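Local coordinates for protein malic enzyme (Entamoeba histolytica, PDB 3NV9) that catalyses the oxidative decarboxylation of malate to pyruvate as a nicotinamide-cofactor-dependent malic enzyme, activates the drug metronidazole, and forms a deeply entangled dimer, at the interface of chains A and B. Sequence-based numbering; all coordinates share one arbitrary frame. Chains: chain A/B, Malic enzyme.

Contact 1 and contact 2 lie about 10 Å apart, measured between the centres of their C-alpha atoms, and both use the short helix 83-86 of chain A: A:Ser83 at its start serves contact 1, whereas A:Phe85 and A:Tyr86 at its end serve contact 2. Chain B answers with two separate pieces, B:Pro111 of 3-10 helix 110-113 and B:Leu114 opening helix 114-128 in contact 1 and the end of helix 21-42 with the following loop in contact 2. One stretch of chain A is thus held by distant parts of its partner's sequence. Two-fold symmetry repeats both patches with the chains exchanged, in keeping with an entangled dimer.

Contact 1: the interface of chains A and B. Residues chain A 76, 80, 83, 89, 160; chain B 111, 114.
B:Pro111 is the wedge of this dimer patch, its pyrrolidine ring pressed among chain A side chains that meet different ring carbons. A:Asn80 crosses the ring at about a right angle, its amide carbon CG 3.7 Å from CG of B:Pro111. The imidazole of A:His160 runs oblique to the same ring and places CD2 3.8 Å from CD of B:Pro111. At CB of B:Pro111 the neighbour is the guanidinium nitrogen NH1 of A:Arg89, 3.9 Å away. Apart from the ring carbons, methyl CG2 of A:Ile76 packs on the backbone carbonyl side, 3.5 Å from O of B:Pro111. One turn on, B:Leu114 uses its CD1 branch: this methyl sits 3.5 Å from the carbonyl O of A:His160 and 4.0 Å from CB of A:Ser83, while the extended stem of A:Arg89 passes at about a right angle to the leucine.

The chain A wall is braced from within. A:Arg89 leaves its backbone with CG opposite the N (chi1 179°), and its straight chain carries the guanidinium to A:Ser83. One guanidinium face lies against the carbonyl O of A:His160, and its edge is used for a hydrogen bond from NH1 of A:Arg89 to OG of A:Ser83 (3.1 Å, 162° at the hydrogen). That hydroxyl OG of A:Ser83 in turn donates to the backbone O of A:Asn80 at 2.8 Å.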
loop_
_atom_site.group_PDB
_atom_site.type_symbol
_atom_site.label_atom_id
_atom_site.label_comp_id
_atom_site.label_asym_id
_atom_site.label_seq_id
_atom_site.Cartn_x
_atom_site.Cartn_y
_atom_site.Cartn_z
ATOM N N ILE A 76 -6.714 16.781 -10.007
ATOM C CA ILE A 76 -6.687 16.637 -8.567
ATOM C C ILE A 76 -6.333 17.965 -7.874
ATOM O O ILE A 76 -7.006 18.350 -6.936
ATOM C CB ILE A 76 -5.775 15.489 -8.089
ATOM C CG1 ILE A 76 -6.278 14.155 -8.634
ATOM C CG2 ILE A 76 -5.834 15.422 -6.599
ATOM C CD1 ILE A 76 -5.484 12.930 -8.111
ATOM N N ASN A 80 -9.564 18.501 -5.182
ATOM C CA ASN A 80 -8.977 17.408 -4.362
ATOM C C ASN A 80 -9.925 16.212 -4.217
ATOM O O ASN A 80 -9.434 15.092 -4.186
ATOM C CB ASN A 80 -8.519 17.839 -2.941
ATOM C CG ASN A 80 -7.175 18.640 -2.913
ATOM O OD1 ASN A 80 -6.577 19.092 -3.942
ATOM N ND2 ASN A 80 -6.705 18.823 -1.713
ATOM N N SER A 83 -9.686 13.244 -6.439
ATOM C CA SER A 83 -8.717 12.151 -6.149
ATOM C C SER A 83 -9.437 10.804 -5.833
ATOM O O SER A 83 -8.877 9.717 -6.019
ATOM C CB SER A 83 -7.736 12.517 -5.018
ATOM O OG SER A 83 -8.412 12.488 -3.790
ATOM N N ARG A 89 -7.593 5.708 -4.397
ATOM C CA ARG A 89 -7.890 6.293 -3.061
ATOM C C ARG A 89 -9.328 6.020 -2.544
ATOM O O ARG A 89 -9.533 5.620 -1.391
ATOM C CB ARG A 89 -7.615 7.795 -3.032
ATOM C CG ARG A 89 -7.927 8.434 -1.671
ATOM C CD ARG A 89 -7.627 9.966 -1.675
ATOM N NE ARG A 89 -7.533 10.496 -0.300
ATOM C CZ ARG A 89 -7.606 11.785 0.079
ATOM N NH1 ARG A 89 -7.730 12.789 -0.822
ATOM N NH2 ARG A 89 -7.498 12.080 1.382
ATOM N N HIS A 160 -3.775 11.584 2.785
ATOM C CA HIS A 160 -4.008 12.007 1.412
ATOM C C HIS A 160 -3.946 10.883 0.394
ATOM O O HIS A 160 -4.397 11.047 -0.750
ATOM C CB HIS A 160 -3.064 13.147 1.048
ATOM C CG HIS A 160 -3.285 14.339 1.906
ATOM N ND1 HIS A 160 -2.576 14.554 3.078
ATOM C CD2 HIS A 160 -4.198 15.328 1.828
ATOM C CE1 HIS A 160 -3.050 15.627 3.678
ATOM N NE2 HIS A 160 -4.029 16.117 2.936
ATOM N N PRO B 111 -2.599 15.213 -2.308
ATOM C CA PRO B 111 -3.199 14.129 -3.124
ATOM C C PRO B 111 -2.955 14.293 -4.635
ATOM O O PRO B 111 -3.186 13.370 -5.436
ATOM C CB PRO B 111 -4.697 14.256 -2.805
ATOM C CG PRO B 111 -4.892 15.690 -2.613
ATOM C CD PRO B 111 -3.647 16.146 -1.848
ATOM N N LEU B 114 -1.094 11.418 -6.881
ATOM C CA LEU B 114 -1.670 10.109 -6.969
ATOM C C LEU B 114 -1.704 9.498 -8.358
ATOM O O LEU B 114 -1.410 8.291 -8.495
ATOM C CB LEU B 114 -3.099 10.100 -6.330
ATOM C CG LEU B 114 -3.082 10.153 -4.791
ATOM C CD1 LEU B 114 -4.484 10.402 -4.149
ATOM C CD2 LEU B 114 -2.392 8.928 -4.210
#

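Contact 2: the interface of chains A and B. Residues chain A 85-87; chain B 37, 40-41, 44-45.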
loop_
_atom_site.group_PDB
_atom_site.type_symbol
_atom_site.label_atom_id
_atom_site.label_comp_id
_atom_site.label_asym_id
_atom_site.label_seq_id
_atom_site.Cartn_x
_atom_site.Cartn_y
_atom_site.Cartn_z
ATOM N N PHE A 85 -11.931 9.419 -7.210
ATOM C CA PHE A 85 -12.260 8.593 -8.345
ATOM C C PHE A 85 -11.221 8.587 -9.487
ATOM O O PHE A 85 -11.354 7.790 -10.403
ATOM C CB PHE A 85 -13.678 8.884 -8.842
ATOM C CG PHE A 85 -13.894 10.297 -9.239
ATOM C CD1 PHE A 85 -14.486 11.186 -8.363
ATOM C CD2 PHE A 85 -13.515 10.737 -10.491
ATOM C CE1 PHE A 85 -14.743 12.542 -8.726
ATOM C CE2 PHE A 85 -13.741 12.125 -10.885
ATOM C CZ PHE A 85 -14.366 13.011 -9.965
ATOM N N TYR A 86 -10.177 9.415 -9.428
ATOM C CA TYR A 86 -9.184 9.374 -10.502
ATOM C C TYR A 86 -8.063 8.463 -10.103
ATOM O O TYR A 86 -7.122 8.287 -10.871
ATOM C CB TYR A 86 -8.595 10.744 -10.859
ATOM C CG TYR A 86 -9.494 11.561 -11.699
ATOM C CD1 TYR A 86 -9.981 11.084 -12.918
ATOM C CD2 TYR A 86 -9.845 12.834 -11.302
ATOM C CE1 TYR A 86 -10.823 11.875 -13.694
ATOM C CE2 TYR A 86 -10.680 13.612 -12.045
ATOM C CZ TYR A 86 -11.175 13.142 -13.244
ATOM O OH TYR A 86 -12.026 13.967 -13.951
ATOM N N SER A 87 -8.166 7.912 -8.905
ATOM C CA SER A 87 -7.146 7.025 -8.358
ATOM C C SER A 87 -7.814 6.012 -7.419
ATOM O O SER A 87 -8.959 6.206 -7.055
ATOM C CB SER A 87 -6.115 7.859 -7.607
ATOM O OG SER A 87 -6.475 8.079 -6.262
ATOM N N GLU B 37 -8.092 11.292 -18.442
ATOM C CA GLU B 37 -9.243 11.692 -17.641
ATOM C C GLU B 37 -10.306 10.592 -17.666
ATOM O O GLU B 37 -10.801 10.144 -16.621
ATOM C CB GLU B 37 -9.779 13.048 -18.101
ATOM C CG GLU B 37 -11.012 13.506 -17.325
ATOM C CD GLU B 37 -11.290 14.981 -17.434
ATOM O OE1 GLU B 37 -10.369 15.843 -17.283
ATOM O OE2 GLU B 37 -12.466 15.279 -17.661
ATOM N N HIS B 40 -9.019 6.833 -16.116
ATOM C CA HIS B 40 -8.773 6.732 -14.682
ATOM C C HIS B 40 -10.113 6.667 -13.950
ATOM O O HIS B 40 -10.257 5.940 -12.967
ATOM C CB HIS B 40 -7.984 7.929 -14.160
ATOM C CG HIS B 40 -6.523 7.885 -14.481
ATOM N ND1 HIS B 40 -6.034 8.120 -15.746
ATOM C CD2 HIS B 40 -5.439 7.711 -13.678
ATOM C CE1 HIS B 40 -4.718 8.023 -15.724
ATOM N NE2 HIS B 40 -4.334 7.780 -14.486
ATOM N N LYS B 41 -11.075 7.447 -14.427
ATOM C CA LYS B 41 -12.389 7.515 -13.796
ATOM C C LYS B 41 -13.123 6.221 -14.067
ATOM O O LYS B 41 -13.751 5.676 -13.156
ATOM C CB LYS B 41 -13.200 8.709 -14.323
ATOM C CG LYS B 41 -14.579 8.951 -13.614
ATOM C CD LYS B 41 -15.209 10.269 -14.101
ATOM C CE LYS B 41 -16.650 10.527 -13.581
ATOM N NZ LYS B 41 -16.846 10.470 -12.062
ATOM N N LYS B 44 -11.666 3.705 -11.869
ATOM C CA LYS B 44 -11.407 4.273 -10.492
ATOM C C LYS B 44 -9.943 4.114 -10.040
ATOM O O LYS B 44 -9.669 3.739 -8.912
ATOM C CB LYS B 44 -12.372 3.707 -9.401
ATOM C CG LYS B 44 -13.879 3.801 -9.723
ATOM C CD LYS B 44 -14.371 5.214 -9.943
ATOM C CE LYS B 44 -15.914 5.294 -10.267
ATOM N NZ LYS B 44 -16.287 5.113 -11.759
ATOM N N GLY B 45 -9.010 4.423 -10.934
ATOM C CA GLY B 45 -7.587 4.208 -10.685
ATOM C C GLY B 45 -7.001 3.137 -11.588
ATOM O O GLY B 45 -7.581 2.808 -12.637
#
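B:Lys41 lies along the aromatic pair A:Phe85 and A:Tyr86, touching both rings along its length. Its CB is 4.0 Å from CE1 of A:Tyr86. With CG opposite the backbone N (chi1 -175°), the chain runs along the CD2-CE2 rim of the phenyl ring, CG lying 3.8 Å from CD2 of A:Phe85. CD continues past the same rim, 4.0 Å from CE2 of A:Phe85. A turn about the CD-CE bond (chi4 54°) ends the otherwise extended chain and brings the amine back over the ring face: NZ of B:Lys41 stands 3.8 Å from the centroid of A:Phe85, a cation-pi contact offset toward the rim.

The phenyl ring has a second neighbour within its own chain, since its CE2 rests over one face of the A:Tyr86 ring. The phenol in turn reaches B:Glu37, its OH 3.6 Å from CG of the glutamate, with ring and carboxylate planes inclined by 53°; this is packing against the stem rather than a demonstrated bond to the acid. B:His40 approaches A:Tyr86 at about a right angle and sets CD2 3.3 Å from the tyrosine's backbone O. At the CB end of A:Phe85, CD of B:Lys44 packs on CB, and its bent chain returns so that NZ of B:Lys44 donates to the carbonyl O of B:Lys41 at 2.9 Å. The carbonyl oxygens of A:Ser87 and B:Lys44 also approach closely, but both are acceptors, so the pair is not a hydrogen bond and carries no weight.

In the fold, the end of the chain A helix 83-86 lies against the C-terminal turns of the chain B helix 21-42 and the loop leading to strand 47-51.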